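Local coordinates for putative mannose-1-phosphate guanylyl transferase (Thermus thermophilus, PDB 2CU2), which probably transfers a guanylyl group from GTP to mannose 1-phosphate, yielding the activated sugar GDP-mannose, at residues P30-K35 against V274-G279; L212-A217 against L221-A226. All blocks are in the same frame, centred on the assembly; numbering follows the deposited sequence.

Along the chain from the N terminus, loop 30-35 comes first, after strand 3-8 and ahead of helix 37-45. Contact 1 is completed only 239 residues later, when strand 274-276 returns to this loop, so it closes a very long circuit and joins the nucleotidyltransferase part of the fold to the C-terminal sheet. Contact 2 forms and closes within that circuit: helix 206-216 ends, the chain turns, and helix 221-226 runs back beside it. The two therefore nest without crossing. The centres of contact 1 and contact 2 lie about 40 Å apart, on opposite sides of the chain's centre, and the nearest atoms of the two contacts are about 24 Å apart.

Contact 1 (P30-K35 against V274-G279); sequences PLFEGK and VVLGEG
Leu-276 reaches from the edge strand of the C-terminal sheet to Leu-31 and Phe-32, in the loop between strand 3-8 and helix 37-45. The contact thus sits at the seam between the GT-A-type nucleotidyltransferase fold and the C-terminal region, which is probably a beta-helix as in related enzymes. The CB of Leu-276 points toward the loop, and its CG, placed beside the backbone N (chi1 -80°), comes 3.9 Å from the Leu-31 O. Here the two methyls part. CD2 of Leu-276 lies 3.5 Å from the Leu-31 O, while CD1 of Leu-276 packs against that oxygen at 3.4 Å and continues to two side chains. This CD1 of Leu-276 meets CD2 of Leu-31 at 4.2 Å and, obliquely, CD1 of the Phe-32 ring at 3.7 Å. The isobutyl group is thereby set against a peptide carbonyl as well as hydrocarbon. Neither leucine nor phenylalanine of the loop turns its CB toward the strand; the Phe-32 side chain starts away from it, but its ring swings back so that CD1 and CE1 come near the Leu-276 methyl. Helix 261-266 packs on the same side chains, with Val-265 against Phe-32 and with Leu-262 and Phe-266 against Leu-276. Tyr-292 of the neighbouring strand touches both leucines, and its hydroxyl is hydrogen-bonded to the Pro-30 O. No direct hydrogen bond joins the two segments. The polar link is instead a single water, which donates to the Leu-31 O at 2.8 Å and accepts from the Gly-277 N at 3.0 Å.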
loop_
_atom_site.group_PDB
_atom_site.type_symbol
_atom_site.label_atom_id
_atom_site.label_comp_id
_atom_site.label_asym_id
_atom_site.label_seq_id
_atom_site.Cartn_x
_atom_site.Cartn_y
_atom_site.Cartn_z
ATOM N N PRO A 30 9.100 -15.655 -0.820
ATOM C CA PRO A 30 9.596 -15.529 0.545
ATOM C C PRO A 30 8.464 -15.204 1.514
ATOM O O PRO A 30 7.997 -14.077 1.614
ATOM C CB PRO A 30 10.629 -14.406 0.564
ATOM C CG PRO A 30 10.336 -13.503 -0.627
ATOM C CD PRO A 30 9.524 -14.491 -1.591
ATOM N N LEU A 31 7.996 -16.251 2.227
ATOM C CA LEU A 31 6.810 -16.084 3.065
ATOM C C LEU A 31 7.116 -16.210 4.565
ATOM O O LEU A 31 7.494 -15.259 5.234
ATOM C CB LEU A 31 5.782 -17.134 2.650
ATOM C CG LEU A 31 4.899 -16.662 1.493
ATOM C CD1 LEU A 31 3.908 -17.735 1.039
ATOM C CD2 LEU A 31 4.064 -15.432 1.847
ATOM N N PHE A 32 6.891 -17.431 5.099
ATOM C CA PHE A 32 7.042 -17.659 6.536
ATOM C C PHE A 32 8.514 -17.776 6.958
ATOM O O PHE A 32 9.300 -18.510 6.372
ATOM C CB PHE A 32 6.293 -18.943 6.897
ATOM C CG PHE A 32 4.851 -18.817 6.502
ATOM C CD1 PHE A 32 4.021 -17.951 7.203
ATOM C CD2 PHE A 32 4.353 -19.571 5.453
ATOM C CE1 PHE A 32 2.684 -17.840 6.846
ATOM C CE2 PHE A 32 3.010 -19.453 5.101
ATOM C CZ PHE A 32 2.173 -18.589 5.794
ATOM N N GLU A 33 8.927 -16.991 7.974
ATOM C CA GLU A 33 10.326 -17.022 8.394
ATOM C C GLU A 33 11.256 -16.463 7.311
ATOM O O GLU A 33 12.474 -16.557 7.394
ATOM C CB GLU A 33 10.709 -18.468 8.721
ATOM C CG GLU A 33 10.212 -18.905 10.103
ATOM C CD GLU A 33 10.729 -20.293 10.420
ATOM O OE1 GLU A 33 11.854 -20.599 10.047
ATOM O OE2 GLU A 33 10.004 -21.050 11.070
ATOM N N GLY A 34 10.669 -15.858 6.284
ATOM C CA GLY A 34 11.461 -15.287 5.189
ATOM C C GLY A 34 11.876 -16.345 4.164
ATOM O O GLY A 34 12.613 -16.091 3.217
ATOM N N LYS A 35 11.391 -17.578 4.403
ATOM C CA LYS A 35 11.723 -18.740 3.588
ATOM C C LYS A 35 10.752 -18.899 2.415
ATOM O O LYS A 35 9.564 -18.624 2.516
ATOM C CB LYS A 35 11.670 -19.980 4.480
ATOM C CG LYS A 35 12.920 -20.123 5.351
ATOM C CD LYS A 35 13.120 -21.556 5.849
ATOM C CE LYS A 35 13.702 -21.609 7.266
ATOM N NZ LYS A 35 13.211 -22.801 7.956
ATOM N N VAL A 274 -1.152 -9.908 11.684
ATOM C CA VAL A 274 -0.178 -10.853 11.154
ATOM C C VAL A 274 0.715 -10.106 10.174
ATOM O O VAL A 274 0.230 -9.512 9.208
ATOM C CB VAL A 274 -0.875 -12.013 10.420
ATOM C CG1 VAL A 274 0.146 -12.866 9.700
ATOM C CG2 VAL A 274 -1.660 -12.854 11.420
ATOM N N VAL A 275 2.018 -10.140 10.424
ATOM C CA VAL A 275 2.969 -9.436 9.581
ATOM C C VAL A 275 4.075 -10.324 9.020
ATOM O O VAL A 275 4.655 -11.133 9.744
ATOM C CB VAL A 275 3.631 -8.297 10.371
ATOM C CG1 VAL A 275 4.588 -7.520 9.473
ATOM C CG2 VAL A 275 2.564 -7.393 10.959
ATOM N N LEU A 276 4.350 -10.182 7.729
ATOM C CA LEU A 276 5.428 -10.928 7.082
ATOM C C LEU A 276 6.187 -9.965 6.191
ATOM O O LEU A 276 5.704 -8.871 5.890
ATOM C CB LEU A 276 4.905 -12.097 6.240
ATOM C CG LEU A 276 4.532 -13.395 6.958
ATOM C CD1 LEU A 276 4.274 -14.467 5.906
ATOM C CD2 LEU A 276 5.669 -13.838 7.896
ATOM N N GLY A 277 7.373 -10.376 5.762
ATOM C CA GLY A 277 8.189 -9.516 4.927
ATOM C C GLY A 277 9.257 -8.889 5.796
ATOM O O GLY A 277 9.224 -9.026 7.022
ATOM N N GLU A 278 10.203 -8.193 5.178
ATOM C CA GLU A 278 11.277 -7.557 5.931
ATOM C C GLU A 278 10.932 -6.121 6.306
ATOM O O GLU A 278 11.618 -5.500 7.123
ATOM C CB GLU A 278 12.570 -7.597 5.118
ATOM C CG GLU A 278 13.009 -9.009 4.774
ATOM C CD GLU A 278 13.112 -9.880 6.012
ATOM O OE1 GLU A 278 13.826 -9.474 6.958
ATOM O OE2 GLU A 278 12.481 -10.963 6.043
ATOM N N GLY A 279 9.867 -5.598 5.706
ATOM C CA GLY A 279 9.442 -4.239 6.000
ATOM C C GLY A 279 8.857 -4.119 7.396
ATOM O O GLY A 279 8.746 -5.115 8.109
HETATM O O HOH W 1 8.873 -12.820 4.920
#

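Contact 2 (L212-A217 against L221-A226)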
loop_
_atom_site.group_PDB
_atom_site.type_symbol
_atom_site.label_atom_id
_atom_site.label_comp_id
_atom_site.label_asym_id
_atom_site.label_seq_id
_atom_site.Cartn_x
_atom_site.Cartn_y
_atom_site.Cartn_z
ATOM N N LEU A 212 3.850 -43.555 -20.316
ATOM C CA LEU A 212 4.908 -44.100 -19.469
ATOM C C LEU A 212 5.729 -45.175 -20.193
ATOM O O LEU A 212 6.950 -45.235 -20.103
ATOM C CB LEU A 212 4.251 -44.692 -18.220
ATOM C CG LEU A 212 5.237 -45.469 -17.337
ATOM C CD1 LEU A 212 6.452 -44.646 -16.911
ATOM C CD2 LEU A 212 4.614 -45.969 -16.039
ATOM N N GLU A 213 5.007 -46.079 -20.899
ATOM C CA GLU A 213 5.709 -47.131 -21.636
ATOM C C GLU A 213 6.652 -46.539 -22.692
ATOM O O GLU A 213 7.784 -46.967 -22.872
ATOM C CB GLU A 213 4.693 -48.064 -22.318
ATOM C CG GLU A 213 3.987 -49.034 -21.363
ATOM C CD GLU A 213 4.930 -50.139 -20.922
ATOM O OE1 GLU A 213 5.564 -50.754 -21.762
ATOM O OE2 GLU A 213 4.957 -50.425 -19.727
ATOM N N ARG A 214 6.132 -45.540 -23.433
ATOM C CA ARG A 214 6.924 -44.983 -24.522
ATOM C C ARG A 214 8.133 -44.196 -24.006
ATOM O O ARG A 214 9.190 -44.152 -24.621
ATOM C CB ARG A 214 6.017 -44.072 -25.351
ATOM C CG ARG A 214 4.956 -44.861 -26.119
ATOM C CD ARG A 214 4.444 -44.094 -27.343
ATOM N NE ARG A 214 3.575 -42.991 -26.930
ATOM C CZ ARG A 214 3.980 -41.742 -27.230
ATOM N NH1 ARG A 214 5.115 -41.550 -27.879
ATOM N NH2 ARG A 214 3.231 -40.699 -26.864
ATOM N N LEU A 215 7.938 -43.526 -22.857
ATOM C CA LEU A 215 9.043 -42.761 -22.287
ATOM C C LEU A 215 10.223 -43.668 -21.934
ATOM O O LEU A 215 11.376 -43.402 -22.248
ATOM C CB LEU A 215 8.535 -42.045 -21.034
ATOM C CG LEU A 215 7.788 -40.753 -21.367
ATOM C CD1 LEU A 215 7.185 -40.087 -20.128
ATOM C CD2 LEU A 215 8.688 -39.705 -22.025
ATOM N N LEU A 216 9.902 -44.764 -21.226
ATOM C CA LEU A 216 10.935 -45.729 -20.874
ATOM C C LEU A 216 11.573 -46.342 -22.126
ATOM O O LEU A 216 12.704 -46.817 -22.122
ATOM C CB LEU A 216 10.280 -46.832 -20.038
ATOM C CG LEU A 216 9.864 -46.356 -18.645
ATOM C CD1 LEU A 216 8.937 -47.351 -17.943
ATOM C CD2 LEU A 216 11.056 -46.149 -17.713
ATOM N N ALA A 217 10.783 -46.346 -23.217
ATOM C CA ALA A 217 11.240 -46.987 -24.445
ATOM C C ALA A 217 11.907 -45.994 -25.402
ATOM O O ALA A 217 12.097 -46.263 -26.581
ATOM C CB ALA A 217 10.027 -47.630 -25.122
ATOM N N LEU A 221 10.315 -36.648 -24.627
ATOM C CA LEU A 221 9.508 -36.038 -23.578
ATOM C C LEU A 221 8.563 -34.974 -24.142
ATOM O O LEU A 221 7.380 -34.915 -23.827
ATOM C CB LEU A 221 10.454 -35.405 -22.555
ATOM C CG LEU A 221 9.705 -34.724 -21.407
ATOM C CD1 LEU A 221 8.730 -35.670 -20.703
ATOM C CD2 LEU A 221 10.642 -34.191 -20.323
ATOM N N GLU A 222 9.137 -34.086 -24.975
ATOM C CA GLU A 222 8.328 -33.030 -25.570
ATOM C C GLU A 222 7.136 -33.601 -26.340
ATOM O O GLU A 222 5.996 -33.182 -26.187
ATOM C CB GLU A 222 9.220 -32.222 -26.514
ATOM C CG GLU A 222 9.444 -30.791 -26.022
ATOM C CD GLU A 222 9.202 -29.827 -27.159
ATOM O OE1 GLU A 222 8.751 -30.261 -28.210
ATOM O OE2 GLU A 222 9.469 -28.639 -26.984
ATOM N N GLU A 223 7.440 -34.567 -27.228
ATOM C CA GLU A 223 6.378 -35.182 -28.014
ATOM C C GLU A 223 5.306 -35.806 -27.118
ATOM O O GLU A 223 4.120 -35.528 -27.239
ATOM C CB GLU A 223 7.004 -36.256 -28.904
ATOM C CG GLU A 223 5.968 -36.972 -29.771
ATOM C CD GLU A 223 5.449 -38.184 -29.031
ATOM O OE1 GLU A 223 6.255 -38.988 -28.586
ATOM O OE2 GLU A 223 4.232 -38.316 -28.908
ATOM N N VAL A 224 5.795 -36.696 -26.228
ATOM C CA VAL A 224 4.882 -37.397 -25.324
ATOM C C VAL A 224 3.997 -36.430 -24.523
ATOM O O VAL A 224 2.786 -36.579 -24.444
ATOM C CB VAL A 224 5.702 -38.275 -24.373
ATOM C CG1 VAL A 224 4.792 -38.852 -23.286
ATOM C CG2 VAL A 224 6.345 -39.421 -25.130
ATOM N N TYR A 225 4.655 -35.435 -23.880
ATOM C CA TYR A 225 3.907 -34.517 -23.012
ATOM C C TYR A 225 2.843 -33.718 -23.783
ATOM O O TYR A 225 1.754 -33.442 -23.295
ATOM C CB TYR A 225 4.893 -33.562 -22.321
ATOM C CG TYR A 225 4.618 -33.492 -20.852
ATOM C CD1 TYR A 225 4.836 -34.613 -20.056
ATOM C CD2 TYR A 225 4.208 -32.296 -20.258
ATOM C CE1 TYR A 225 4.653 -34.542 -18.681
ATOM C CE2 TYR A 225 4.013 -32.225 -18.882
ATOM C CZ TYR A 225 4.224 -33.345 -18.096
ATOM O OH TYR A 225 4.011 -33.289 -16.728
ATOM N N ALA A 226 3.197 -33.312 -25.019
ATOM C CA ALA A 226 2.264 -32.481 -25.786
ATOM C C ALA A 226 0.910 -33.177 -26.015
ATOM O O ALA A 226 -0.151 -32.569 -25.989
ATOM C CB ALA A 226 2.909 -32.122 -27.132
#
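Arg-214 and Leu-215, on the last turn of helix 206-216, carry this side of the contact with helix 221-226. Just ahead of them, Leu-212 has its CB pointing away from helix 221-226 and packs on Leu-89 and Val-92 of helix 83-98. The side chain of Arg-214 leaves its helix toward the partner and bends at chi3 (-73°), which presents the guanidinium end-on to Glu-223. NH1 of Arg-214 donates an almost straight bond to OE1 of Glu-223 at 2.9 Å, with the oxygen in the guanidinium plane. NH2 of Arg-214 donates to OE2 of Glu-223 at 3.3 Å, a longer and more bent bond whose acceptor is tilted from that plane. Both oxygens use their syn lone pairs, giving a two-pronged salt bridge in which the flat groups are twisted 38° apart. Next to this pairing, the CG2 methyl of Val-224 lies 3.7 Å from NH1 of Arg-214, met obliquely by the guanidinium. Replacing Arg-214 by an alanine removes both nitrogens and is likely to leave the Glu-223 carboxylate without its partner and CG2 of Val-224 less covered. Next in sequence, Leu-215 supplies the apolar half of the contact. CG of Leu-215 approaches CG1 of Val-224 at 4.0 Å, and CD2 of Leu-215 packs at 3.9 Å on CG2 of the same valine. CD2 of Leu-215 also touches CD1 of Leu-221 at 4.2 Å, at the start of the second helix; Leu-221 in turn rests on Leu-90 of helix 83-98. The axes of segments 212-216 and 221-226 come within 10.3 Å, their directions 176° apart: an antiparallel alpha-alpha hairpin closed by a short turn.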